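Local coordinates for viral structural protein 4 (PDB 6TZ0), which binds GTP and accompanies the RNA-dependent RNA polymerase of a cytoplasmic polyhedrosis virus, where it probably serves viral transcription, at residues N170-N173 with Q174-A177; T232-E235 with D236-R240; V271-K275 with R276-L280; L425-H429 with G430-V434; L440-R443 with K444-M448. One frame throughout, in Å; residues are numbered along the deposited sequence.

Contact 1. Residues N170-N173 with Q174-A177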
loop_
_atom_site.group_PDB
_atom_site.type_symbol
_atom_site.label_atom_id
_atom_site.label_comp_id
_atom_site.label_asym_id
_atom_site.label_seq_id
_atom_site.Cartn_x
_atom_site.Cartn_y
_atom_site.Cartn_z
ATOM N N ASN B 170 -23.376 22.580 8.480
ATOM C CA ASN B 170 -22.209 22.325 7.644
ATOM C C ASN B 170 -21.625 23.612 7.082
ATOM O O ASN B 170 -20.402 23.762 7.027
ATOM C CB ASN B 170 -22.569 21.369 6.511
ATOM C CG ASN B 170 -22.770 19.952 6.989
ATOM O OD1 ASN B 170 -22.026 19.460 7.829
ATOM N ND2 ASN B 170 -23.774 19.284 6.448
ATOM N N TYR B 171 -22.480 24.552 6.670
ATOM C CA TYR B 171 -21.988 25.794 6.079
ATOM C C TYR B 171 -21.278 26.675 7.103
ATOM O O TYR B 171 -20.315 27.371 6.757
ATOM C CB TYR B 171 -23.136 26.538 5.386
ATOM C CG TYR B 171 -24.377 26.767 6.225
ATOM C CD1 TYR B 171 -24.490 27.875 7.052
ATOM C CD2 TYR B 171 -25.438 25.875 6.180
ATOM C CE1 TYR B 171 -25.617 28.082 7.818
ATOM C CE2 TYR B 171 -26.568 26.076 6.940
ATOM C CZ TYR B 171 -26.648 27.179 7.757
ATOM O OH TYR B 171 -27.774 27.381 8.516
ATOM N N ILE B 172 -21.690 26.614 8.369
ATOM C CA ILE B 172 -20.963 27.328 9.414
ATOM C C ILE B 172 -19.585 26.707 9.628
ATOM O O ILE B 172 -18.592 27.424 9.805
ATOM C CB ILE B 172 -21.799 27.369 10.706
ATOM C CG1 ILE B 172 -23.114 28.094 10.452
ATOM C CG2 ILE B 172 -21.060 28.076 11.824
ATOM C CD1 ILE B 172 -22.938 29.529 10.018
ATOM N N ASN B 173 -19.496 25.374 9.565
ATOM C CA ASN B 173 -18.202 24.698 9.616
ATOM C C ASN B 173 -17.324 25.058 8.430
ATOM O O ASN B 173 -16.098 25.106 8.563
ATOM C CB ASN B 173 -18.389 23.185 9.651
ATOM C CG ASN B 173 -18.902 22.691 10.972
ATOM O OD1 ASN B 173 -18.484 23.157 12.027
ATOM N ND2 ASN B 173 -19.807 21.728 10.929
ATOM N N GLN B 174 -17.928 25.294 7.265
ATOM C CA GLN B 174 -17.169 25.777 6.118
ATOM C C GLN B 174 -16.661 27.194 6.344
ATOM O O GLN B 174 -15.592 27.556 5.844
ATOM C CB GLN B 174 -18.039 25.711 4.867
ATOM C CG GLN B 174 -18.450 24.302 4.511
ATOM C CD GLN B 174 -19.497 24.243 3.431
ATOM O OE1 GLN B 174 -19.873 25.256 2.856
ATOM N NE2 GLN B 174 -20.027 23.057 3.202
ATOM N N LEU B 175 -17.406 28.003 7.098
ATOM C CA LEU B 175 -16.965 29.365 7.388
ATOM C C LEU B 175 -15.916 29.450 8.490
ATOM O O LEU B 175 -15.210 30.460 8.554
ATOM C CB LEU B 175 -18.149 30.238 7.785
ATOM C CG LEU B 175 -19.191 30.478 6.707
ATOM C CD1 LEU B 175 -20.330 31.252 7.306
ATOM C CD2 LEU B 175 -18.574 31.214 5.553
ATOM N N ILE B 176 -15.833 28.448 9.374
ATOM C CA ILE B 176 -14.883 28.490 10.495
ATOM C C ILE B 176 -13.439 28.540 10.007
ATOM O O ILE B 176 -12.601 29.241 10.588
ATOM C CB ILE B 176 -15.121 27.293 11.448
ATOM C CG1 ILE B 176 -16.444 27.427 12.183
ATOM C CG2 ILE B 176 -14.044 27.160 12.506
ATOM C CD1 ILE B 176 -16.860 26.160 12.888
ATOM N N ALA B 177 -13.138 27.868 8.896
ATOM C CA ALA B 177 -11.770 27.766 8.399
ATOM C C ALA B 177 -11.203 29.079 7.872
ATOM O O ALA B 177 -9.990 29.166 7.667
ATOM C CB ALA B 177 -11.700 26.716 7.297
#
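Two regular helical bonds set the backbone, Gln-174 N giving to Asn-170 O at 2.9 Å and Leu-175 N to Tyr-171 O at 3.0 Å, while further on weak bonds of the i+4 kind, from Ile-176 N to Ile-172 O, mix with weak bonds of the i+3 kind, one of them from Leu-175 N to Ile-172 O. Ile-172 and Leu-175 meet at their ends, CD1 to CD1 at 4.1 Å, the two chains crossing obliquely. Asn-173 and Ile-176 instead run alongside each other in the same direction, and the amide oxygen OD1 of Asn-173 comes within 3.5 Å of CD1 of Ile-176. Gln-174 folds back over the preceding turn: with CG set opposite its carbonyl carbon (chi1 -63°) and the chain then extended, CG lies 3.2 Å from Asn-170 O and OE1 lies 3.9 Å from Tyr-171 CA. Its amide is held from outside the helix, NE2 giving to the carbonyl of Gly-65 and OE1 accepting weakly from the backbone of Leu-67. Tyr-171 and Leu-175 both rest on Leu-56, whereas Asn-170 OD1 is hydrogen-bonded to Thr-462 of the polymerase chain and Ile-176 packs on Tyr-583 of that chain. This is the pattern of a short helix at a subunit interface, one side packed on helix 41-60 and the loop at Gly-65 to Leu-67 of its own chain and another docked on the polymerase.

Contact 2. Residues T232-E235 with D236-R240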
loop_
_atom_site.group_PDB
_atom_site.type_symbol
_atom_site.label_atom_id
_atom_site.label_comp_id
_atom_site.label_asym_id
_atom_site.label_seq_id
_atom_site.Cartn_x
_atom_site.Cartn_y
_atom_site.Cartn_z
ATOM N N THR B 232 -31.321 26.038 46.750
ATOM C CA THR B 232 -31.654 26.163 48.156
ATOM C C THR B 232 -31.988 24.834 48.813
ATOM O O THR B 232 -32.106 24.782 50.040
ATOM C CB THR B 232 -32.837 27.117 48.322
ATOM O OG1 THR B 232 -33.973 26.586 47.634
ATOM C CG2 THR B 232 -32.501 28.464 47.729
ATOM N N GLY B 233 -32.132 23.767 48.035
ATOM C CA GLY B 233 -32.566 22.503 48.585
ATOM C C GLY B 233 -34.051 22.412 48.822
ATOM O O GLY B 233 -34.505 21.483 49.494
ATOM N N ARG B 234 -34.823 23.348 48.289
ATOM C CA ARG B 234 -36.260 23.401 48.489
ATOM C C ARG B 234 -36.954 23.365 47.134
ATOM O O ARG B 234 -36.323 23.491 46.085
ATOM C CB ARG B 234 -36.646 24.655 49.282
ATOM C CG ARG B 234 -36.022 24.682 50.668
ATOM C CD ARG B 234 -36.345 25.933 51.456
ATOM N NE ARG B 234 -37.749 25.991 51.837
ATOM C CZ ARG B 234 -38.301 27.011 52.480
ATOM N NH1 ARG B 234 -37.563 28.055 52.820
ATOM N NH2 ARG B 234 -39.587 26.982 52.794
ATOM N N GLU B 235 -38.269 23.178 47.172
ATOM C CA GLU B 235 -39.050 23.023 45.954
ATOM C C GLU B 235 -39.166 24.358 45.225
ATOM O O GLU B 235 -39.195 25.424 45.842
ATOM C CB GLU B 235 -40.438 22.474 46.293
ATOM C CG GLU B 235 -41.290 22.054 45.106
ATOM C CD GLU B 235 -42.640 21.508 45.520
ATOM O OE1 GLU B 235 -42.931 21.493 46.733
ATOM O OE2 GLU B 235 -43.409 21.086 44.633
ATOM N N ASP B 236 -39.207 24.288 43.890
ATOM C CA ASP B 236 -39.361 25.488 43.073
ATOM C C ASP B 236 -40.709 26.158 43.294
ATOM O O ASP B 236 -40.819 27.381 43.162
ATOM C CB ASP B 236 -39.191 25.148 41.594
ATOM C CG ASP B 236 -37.780 24.726 41.249
ATOM O OD1 ASP B 236 -36.842 25.137 41.956
ATOM O OD2 ASP B 236 -37.602 23.994 40.257
ATOM N N ALA B 237 -41.739 25.384 43.638
ATOM C CA ALA B 237 -43.046 25.971 43.904
ATOM C C ALA B 237 -43.049 26.746 45.212
ATOM O O ALA B 237 -43.692 27.796 45.314
ATOM C CB ALA B 237 -44.115 24.883 43.926
ATOM N N VAL B 238 -42.307 26.259 46.211
ATOM C CA VAL B 238 -42.239 26.932 47.504
ATOM C C VAL B 238 -41.496 28.256 47.379
ATOM O O VAL B 238 -41.929 29.279 47.922
ATOM C CB VAL B 238 -41.582 26.003 48.539
ATOM C CG1 VAL B 238 -41.461 26.691 49.879
ATOM C CG2 VAL B 238 -42.372 24.718 48.665
ATOM N N ILE B 239 -40.388 28.266 46.636
ATOM C CA ILE B 239 -39.657 29.501 46.370
ATOM C C ILE B 239 -40.484 30.436 45.502
ATOM O O ILE B 239 -40.454 31.659 45.679
ATOM C CB ILE B 239 -38.304 29.167 45.716
ATOM C CG1 ILE B 239 -37.526 28.184 46.585
ATOM C CG2 ILE B 239 -37.477 30.407 45.495
ATOM C CD1 ILE B 239 -37.257 28.674 47.964
ATOM N N ARG B 240 -41.279 29.881 44.592
ATOM C CA ARG B 240 -42.023 30.704 43.652
ATOM C C ARG B 240 -43.243 31.362 44.292
ATOM O O ARG B 240 -43.613 32.473 43.904
ATOM C CB ARG B 240 -42.430 29.845 42.456
ATOM C CG ARG B 240 -42.932 30.606 41.268
ATOM C CD ARG B 240 -43.415 29.668 40.185
ATOM N NE ARG B 240 -42.348 28.879 39.582
ATOM C CZ ARG B 240 -41.635 29.270 38.534
ATOM N NH1 ARG B 240 -41.869 30.446 37.969
ATOM N NH2 ARG B 240 -40.690 28.482 38.046
#
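Glu-235 O is the acceptor on which the first turn of helix 236-242 hangs: Ile-239 N reaches it at 3.2 Å with an almost straight N-H (168°), and Val-238 N adds a weak, bent bond to the same oxygen. Glu-235 stands at the N-cap position, and its side chain follows the new helix. Because CG is swung opposite the backbone N (chi1 -171°) and the chain runs on extended, the carboxylate comes alongside two methyls, with OE2 3.9 Å from Ala-237 CB and OE1 3.8 Å from Val-238 CG2. The other branch of that valine meets Arg-234, whose NH2 lies 3.5 Å from Val-238 CG1; the two side chains are roughly perpendicular, and the methyl comes to the guanidinium obliquely. Farther round the turn, Thr-232 and Ile-239 run antiparallel alongside each other, bringing OG1 of the threonine to 3.9 Å from CD1 of the isoleucine. That hydroxyl also takes a weak bond from Arg-234 N and is hydrogen-bonded to Asn-230, which binds the carboxylate of Asp-236 as well; Arg-234 NH1 pairs with Tyr-243. Chemically, the loop gives the helix a backbone acceptor, and mostly polar or charged groups lie against its methyls; the two acidic groups at the helix start would probably interact favourably with the helix dipole.

Contact 3. Residues V271-K275 with R276-L280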
loop_
_atom_site.group_PDB
_atom_site.type_symbol
_atom_site.label_atom_id
_atom_site.label_comp_id
_atom_site.label_asym_id
_atom_site.label_seq_id
_atom_site.Cartn_x
_atom_site.Cartn_y
_atom_site.Cartn_z
ATOM N N VAL B 271 -22.738 13.579 38.112
ATOM C CA VAL B 271 -23.609 12.409 38.134
ATOM C C VAL B 271 -24.822 12.690 37.253
ATOM O O VAL B 271 -25.391 13.784 37.303
ATOM C CB VAL B 271 -24.041 12.056 39.579
ATOM C CG1 VAL B 271 -24.997 10.884 39.618
ATOM C CG2 VAL B 271 -22.850 11.728 40.430
ATOM N N ASN B 272 -25.225 11.698 36.453
ATOM C CA ASN B 272 -26.381 11.803 35.570
ATOM C C ASN B 272 -27.675 11.368 36.228
ATOM O O ASN B 272 -28.555 10.834 35.549
ATOM C CB ASN B 272 -26.168 10.986 34.299
ATOM C CG ASN B 272 -25.156 11.591 33.393
ATOM O OD1 ASN B 272 -24.095 11.031 33.169
ATOM N ND2 ASN B 272 -25.481 12.733 32.842
ATOM N N LEU B 273 -27.811 11.553 37.530
ATOM C CA LEU B 273 -29.075 11.330 38.203
ATOM C C LEU B 273 -29.495 12.609 38.904
ATOM O O LEU B 273 -28.672 13.472 39.209
ATOM C CB LEU B 273 -28.984 10.192 39.217
ATOM C CG LEU B 273 -28.728 8.792 38.673
ATOM C CD1 LEU B 273 -28.614 7.830 39.824
ATOM C CD2 LEU B 273 -29.827 8.372 37.720
ATOM N N SER B 274 -30.795 12.725 39.143
ATOM C CA SER B 274 -31.330 13.834 39.908
ATOM C C SER B 274 -31.022 13.653 41.390
ATOM O O SER B 274 -30.646 12.574 41.849
ATOM C CB SER B 274 -32.835 13.950 39.694
ATOM O OG SER B 274 -33.386 14.954 40.524
ATOM N N LYS B 275 -31.194 14.734 42.146
ATOM C CA LYS B 275 -30.949 14.689 43.581
ATOM C C LYS B 275 -32.042 13.925 44.316
ATOM O O LYS B 275 -31.801 13.412 45.411
ATOM C CB LYS B 275 -30.812 16.120 44.105
ATOM C CG LYS B 275 -30.266 16.269 45.505
ATOM C CD LYS B 275 -30.073 17.738 45.844
ATOM C CE LYS B 275 -29.557 17.906 47.259
ATOM N NZ LYS B 275 -29.389 19.339 47.616
ATOM N N ARG B 276 -33.228 13.816 43.724
ATOM C CA ARG B 276 -34.284 12.990 44.291
ATOM C C ARG B 276 -34.021 11.509 44.060
ATOM O O ARG B 276 -34.186 10.699 44.978
ATOM C CB ARG B 276 -35.625 13.392 43.687
ATOM C CG ARG B 276 -36.819 12.656 44.251
ATOM C CD ARG B 276 -38.101 13.158 43.608
ATOM N NE ARG B 276 -38.345 14.560 43.932
ATOM C CZ ARG B 276 -38.955 14.978 45.038
ATOM N NH1 ARG B 276 -39.395 14.101 45.928
ATOM N NH2 ARG B 276 -39.127 16.273 45.252
ATOM N N ASP B 277 -33.616 11.141 42.841
ATOM C CA ASP B 277 -33.356 9.741 42.522
ATOM C C ASP B 277 -32.126 9.230 43.253
ATOM O O ASP B 277 -32.162 8.177 43.897
ATOM C CB ASP B 277 -33.181 9.575 41.016
ATOM C CG ASP B 277 -34.462 9.800 40.256
ATOM O OD1 ASP B 277 -35.543 9.551 40.826
ATOM O OD2 ASP B 277 -34.392 10.224 39.084
ATOM N N LEU B 278 -31.025 9.963 43.157
ATOM C CA LEU B 278 -29.821 9.672 43.921
ATOM C C LEU B 278 -30.057 10.122 45.356
ATOM O O LEU B 278 -29.879 11.294 45.686
ATOM C CB LEU B 278 -28.630 10.391 43.303
ATOM C CG LEU B 278 -27.256 10.124 43.895
ATOM C CD1 LEU B 278 -26.831 8.689 43.637
ATOM C CD2 LEU B 278 -26.263 11.099 43.326
ATOM N N GLY B 279 -30.454 9.197 46.219
ATOM C CA GLY B 279 -30.857 9.567 47.561
ATOM C C GLY B 279 -29.703 9.848 48.497
ATOM O O GLY B 279 -29.409 9.041 49.382
ATOM N N LEU B 280 -29.038 10.986 48.316
ATOM C CA LEU B 280 -27.860 11.342 49.092
ATOM C C LEU B 280 -28.000 12.752 49.640
ATOM O O LEU B 280 -28.539 13.638 48.973
ATOM C CB LEU B 280 -26.587 11.250 48.252
ATOM C CG LEU B 280 -26.139 9.871 47.774
ATOM C CD1 LEU B 280 -24.957 10.010 46.847
ATOM C CD2 LEU B 280 -25.779 9.001 48.956
#
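Leu-278 overlaps Val-271 at the ends of their branches, CD2 against CG1 at 3.9 Å, the two side chains reaching toward each other tip to tip. Nearer the backbone the leucine also lies against Leu-273, CB to CB at 4.1 Å, so one residue after the bend touches two hydrophobic residues before it. Its CG stands opposite the backbone N (chi1 -175°), which carries the branched end back toward Val-271. The turn between them is closed by Leu-278 N, which gives a sound bond to Ser-274 O at 2.9 Å (159°). A second, weak link runs from Arg-276 N to Ser-274 OG at 3.4 Å, in the manner of an ST turn: the serine hydroxyl reaches forward to the amide two residues on. Asp-277 OD2 comes within 4.1 Å of Ser-274 CB. The chain then turns sharply once more, Gly-279 being the centre of an inverse gamma turn with a weak bond from Leu-280 N to Leu-278 O. The whole bend follows strand 266-271, an inner strand of the antiparallel sheet, Val-271 still being bonded through its backbone to Cys-256. Val-271 and Leu-278 both pack on Ile-258 of strand 255-261, Leu-273 and Leu-278 touch Lys-292 of helix 290-296, whose NZ binds Asp-277 O, and Leu-280 leans on strand 313-319.

Contact 4. Residues L425-H429 with G430-V434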
loop_
_atom_site.group_PDB
_atom_site.type_symbol
_atom_site.label_atom_id
_atom_site.label_comp_id
_atom_site.label_asym_id
_atom_site.label_seq_id
_atom_site.Cartn_x
_atom_site.Cartn_y
_atom_site.Cartn_z
ATOM N N LEU B 425 7.357 -13.938 43.807
ATOM C CA LEU B 425 8.323 -12.932 43.387
ATOM C C LEU B 425 8.507 -11.856 44.451
ATOM O O LEU B 425 9.607 -11.321 44.615
ATOM C CB LEU B 425 7.859 -12.320 42.071
ATOM C CG LEU B 425 8.818 -11.411 41.328
ATOM C CD1 LEU B 425 10.009 -12.237 40.921
ATOM C CD2 LEU B 425 8.130 -10.824 40.117
ATOM N N LEU B 426 7.442 -11.524 45.181
ATOM C CA LEU B 426 7.556 -10.542 46.257
ATOM C C LEU B 426 8.254 -11.126 47.476
ATOM O O LEU B 426 9.000 -10.418 48.160
ATOM C CB LEU B 426 6.178 -10.009 46.643
ATOM C CG LEU B 426 5.482 -9.067 45.668
ATOM C CD1 LEU B 426 4.043 -8.850 46.077
ATOM C CD2 LEU B 426 6.203 -7.748 45.616
ATOM N N ILE B 427 8.006 -12.404 47.780
ATOM C CA ILE B 427 8.710 -13.063 48.880
ATOM C C ILE B 427 10.206 -13.162 48.585
ATOM O O ILE B 427 11.040 -12.993 49.484
ATOM C CB ILE B 427 8.071 -14.438 49.169
ATOM C CG1 ILE B 427 6.674 -14.260 49.762
ATOM C CG2 ILE B 427 8.905 -15.284 50.121
ATOM C CD1 ILE B 427 6.666 -13.532 51.089
ATOM N N SER B 428 10.573 -13.359 47.313
ATOM C CA SER B 428 11.987 -13.461 46.952
ATOM C C SER B 428 12.761 -12.155 47.136
ATOM O O SER B 428 13.995 -12.187 47.168
ATOM C CB SER B 428 12.131 -13.934 45.507
ATOM O OG SER B 428 11.676 -12.949 44.600
ATOM N N HIS B 429 12.081 -11.015 47.240
ATOM C CA HIS B 429 12.723 -9.745 47.553
ATOM C C HIS B 429 12.457 -9.287 48.978
ATOM O O HIS B 429 12.752 -8.137 49.312
ATOM C CB HIS B 429 12.271 -8.659 46.581
ATOM C CG HIS B 429 12.769 -8.848 45.185
ATOM N ND1 HIS B 429 12.064 -9.544 44.228
ATOM C CD2 HIS B 429 13.905 -8.428 44.581
ATOM C CE1 HIS B 429 12.743 -9.546 43.097
ATOM N NE2 HIS B 429 13.864 -8.874 43.283
ATOM N N GLY B 430 11.899 -10.149 49.821
ATOM C CA GLY B 430 11.628 -9.763 51.188
ATOM C C GLY B 430 10.464 -8.822 51.363
ATOM O O GLY B 430 10.349 -8.187 52.412
ATOM N N ILE B 431 9.591 -8.713 50.365
ATOM C CA ILE B 431 8.415 -7.857 50.428
ATOM C C ILE B 431 7.263 -8.672 50.991
ATOM O O ILE B 431 6.953 -9.756 50.486
ATOM C CB ILE B 431 8.057 -7.295 49.043
ATOM C CG1 ILE B 431 9.233 -6.523 48.444
ATOM C CG2 ILE B 431 6.839 -6.401 49.134
ATOM C CD1 ILE B 431 9.636 -5.313 49.232
ATOM N N SER B 432 6.640 -8.164 52.045
ATOM C CA SER B 432 5.468 -8.799 52.626
ATOM C C SER B 432 4.340 -7.833 52.932
ATOM O O SER B 432 3.209 -8.285 53.136
ATOM C CB SER B 432 5.843 -9.533 53.919
ATOM O OG SER B 432 6.780 -10.564 53.670
ATOM N N GLU B 433 4.603 -6.531 52.973
ATOM C CA GLU B 433 3.655 -5.551 53.470
ATOM C C GLU B 433 3.484 -4.431 52.459
ATOM O O GLU B 433 4.317 -4.228 51.575
ATOM C CB GLU B 433 4.113 -4.963 54.810
ATOM C CG GLU B 433 4.155 -5.968 55.933
ATOM C CD GLU B 433 2.779 -6.460 56.310
ATOM O OE1 GLU B 433 1.823 -5.660 56.242
ATOM O OE2 GLU B 433 2.651 -7.652 56.660
ATOM N N VAL B 434 2.376 -3.706 52.604
ATOM C CA VAL B 434 2.124 -2.546 51.760
ATOM C C VAL B 434 3.076 -1.416 52.128
ATOM O O VAL B 434 3.547 -0.671 51.261
ATOM C CB VAL B 434 0.647 -2.123 51.883
ATOM C CG1 VAL B 434 0.334 -0.925 51.013
ATOM C CG2 VAL B 434 -0.260 -3.270 51.523
#
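Leu-426 and Ile-431 are brought together by matching first torsions, each holding its leading carbon opposite the carbonyl carbon (chi1 -72° for the leucine CG, -57° for the isoleucine CG1). CG2 of Ile-431, opposite the backbone N and beside the carbonyl carbon, then meets Leu-426 CD2 at 3.8 Å, the side chains slanting across one another. The chain is turned back by a Schellman motif whose C-prime residue is Gly-430, with a positive phi of 74°. Ile-431 N gives to Leu-426 O at 2.8 Å, and Gly-430 N gives to Ile-427 O at 3.0 Å, from above its carbonyl plane; Ile-427 to Gly-430 form a type I turn. Leu-426 O is gripped twice, His-429 N and Ile-431 N reaching it from opposite faces of its plane. Leu-425 O also has two donors. His-429 ND1 approaches it at 3.1 Å with the oxygen in the plane of the imidazole, at its edge, which would help set the rotation of the ring, while Ser-428 OG comes from above the carbonyl plane. CD1 of Ile-427 bends forward to within 3.8 Å of Ile-431 O. The side chain of Leu-426 is about 11 Å from that of Lys-355, which binds GTP in another structure of this protein; none is bound here. The turn ends helix 417-427 and leads into helix 434-438, with Leu-426 and Ile-431 against Val-525 of helix 524-537 and His-429 against Met-448 and Glu-451 of helix 442-457.

Contact 5. Residues L440-R443 with K444-M448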
loop_
_atom_site.group_PDB
_atom_site.type_symbol
_atom_site.label_atom_id
_atom_site.label_comp_id
_atom_site.label_asym_id
_atom_site.label_seq_id
_atom_site.Cartn_x
_atom_site.Cartn_y
_atom_site.Cartn_z
ATOM N N LEU B 440 9.672 1.721 48.484
ATOM C CA LEU B 440 10.722 1.526 47.500
ATOM C C LEU B 440 10.810 2.719 46.558
ATOM O O LEU B 440 9.905 3.552 46.476
ATOM C CB LEU B 440 10.469 0.264 46.686
ATOM C CG LEU B 440 10.454 -1.070 47.428
ATOM C CD1 LEU B 440 10.051 -2.179 46.481
ATOM C CD2 LEU B 440 11.800 -1.364 48.049
ATOM N N SER B 441 11.923 2.792 45.837
ATOM C CA SER B 441 12.069 3.777 44.781
ATOM C C SER B 441 11.414 3.252 43.509
ATOM O O SER B 441 10.924 2.125 43.454
ATOM C CB SER B 441 13.542 4.108 44.566
ATOM O OG SER B 441 14.251 2.981 44.093
ATOM N N VAL B 442 11.409 4.076 42.463
ATOM C CA VAL B 442 10.730 3.701 41.228
ATOM C C VAL B 442 11.543 2.670 40.453
ATOM O O VAL B 442 10.984 1.725 39.883
ATOM C CB VAL B 442 10.450 4.965 40.394
ATOM C CG1 VAL B 442 9.722 4.632 39.108
ATOM C CG2 VAL B 442 9.654 5.953 41.210
ATOM N N ARG B 443 12.872 2.826 40.442
ATOM C CA ARG B 443 13.748 1.879 39.756
ATOM C C ARG B 443 13.701 0.506 40.408
ATOM O O ARG B 443 13.734 -0.522 39.717
ATOM C CB ARG B 443 15.178 2.408 39.749
ATOM C CG ARG B 443 15.370 3.682 38.961
ATOM C CD ARG B 443 16.802 4.161 39.065
ATOM N NE ARG B 443 17.734 3.239 38.426
ATOM C CZ ARG B 443 18.105 3.319 37.153
ATOM N NH1 ARG B 443 17.627 4.287 36.383
ATOM N NH2 ARG B 443 18.956 2.436 36.652
ATOM N N LYS B 444 13.592 0.476 41.737
ATOM C CA LYS B 444 13.471 -0.778 42.466
ATOM C C LYS B 444 12.169 -1.496 42.139
ATOM O O LYS B 444 12.133 -2.730 42.103
ATOM C CB LYS B 444 13.567 -0.497 43.963
ATOM C CG LYS B 444 13.681 -1.721 44.835
ATOM C CD LYS B 444 14.995 -2.426 44.588
ATOM C CE LYS B 444 16.158 -1.542 45.004
ATOM N NZ LYS B 444 16.172 -1.305 46.473
ATOM N N LYS B 445 11.097 -0.744 41.881
ATOM C CA LYS B 445 9.827 -1.357 41.511
ATOM C C LYS B 445 9.855 -1.865 40.077
ATOM O O LYS B 445 9.359 -2.960 39.794
ATOM C CB LYS B 445 8.695 -0.354 41.695
ATOM C CG LYS B 445 8.428 0.025 43.131
ATOM C CD LYS B 445 7.284 1.008 43.218
ATOM C CE LYS B 445 6.986 1.360 44.648
ATOM N NZ LYS B 445 5.855 2.305 44.749
ATOM N N ILE B 446 10.421 -1.073 39.162
ATOM C CA ILE B 446 10.497 -1.446 37.751
ATOM C C ILE B 446 11.395 -2.665 37.545
ATOM O O ILE B 446 11.123 -3.506 36.672
ATOM C CB ILE B 446 10.953 -0.214 36.943
ATOM C CG1 ILE B 446 9.843 0.832 36.921
ATOM C CG2 ILE B 446 11.378 -0.548 35.527
ATOM C CD1 ILE B 446 10.275 2.144 36.330
ATOM N N LYS B 447 12.422 -2.828 38.387
ATOM C CA LYS B 447 13.278 -4.009 38.314
ATOM C C LYS B 447 12.514 -5.290 38.650
ATOM O O LYS B 447 12.832 -6.358 38.120
ATOM C CB LYS B 447 14.473 -3.820 39.249
ATOM C CG LYS B 447 15.539 -4.897 39.189
ATOM C CD LYS B 447 16.724 -4.540 40.074
ATOM C CE LYS B 447 17.724 -5.685 40.157
ATOM N NZ LYS B 447 18.369 -5.949 38.842
ATOM N N MET B 448 11.481 -5.195 39.485
ATOM C CA MET B 448 10.627 -6.332 39.803
ATOM C C MET B 448 9.508 -6.522 38.789
ATOM O O MET B 448 9.109 -7.661 38.503
ATOM C CB MET B 448 10.026 -6.139 41.193
ATOM C CG MET B 448 11.059 -5.966 42.273
ATOM S SD MET B 448 10.294 -5.569 43.844
ATOM C CE MET B 448 9.585 -7.153 44.233
#
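Lys-444 and Leu-440 bury the most surface in this contact, and they do so by meeting through hydrocarbon. CG of the lysine lies 3.7 Å from CD2 of the leucine, one side chain set nearly square to the other. Lys-444 has CG opposite the backbone N (chi1 -171°) and is bent at each later torsion, so that its first carbons lie against Leu-440 while its ammonium end leads away; its CB is also 3.5 Å from OG of Ser-441, the residue at the N-cap position of helix 442-457. Leu-440, just ahead of the helix, spans more than one turn of it. Its CB sits 4.1 Å from CG of Lys-445, and its CD1 extends to 4.3 Å from SD of Met-448. Lys-445 runs extended past the leucine, with CG 3.3 Å from Ser-441 O, and its charged end makes a cation-pi interaction with Tyr-437. Backbone bonds fix the spacing of these side chains: Ile-446 N to Val-442 O at 2.9 Å and Lys-447 N to Arg-443 O at 3.0 Å are regular helical bonds. On a different side of the helix, Val-442 and Ile-446 lie parallel, CG1 to CD1 at 3.8 Å, and the isoleucine goes on to touch Arg-536 of helix 524-537. Chemically, the aliphatic stems of Lys-444 and Lys-445 lie against Leu-440. Four basic residues gathered in the first two turns probably give this helix start a net positive character, which the positive end of the helix dipole would be expected to disfavour.

The five contacts follow one another along the chain, each closing before the next opens, and all lie at turns, caps or short helices. Contact 1 stands apart, where the chain meets the polymerase; its centre is about 60 Å from that of contact 4, across the centre of the chain. Contacts 2 and 3 are neighbours, centres about 17 Å apart, though they do not touch. Contacts 4 and 5, about 13 Å apart between centres, pack together beside helix 524-537 through Met-448. Only contact 4 comes near the GTP site, through Leu-426. The protein thus keeps its polymerase-facing helix of contact 1 far from the turn of contact 4 nearest that site.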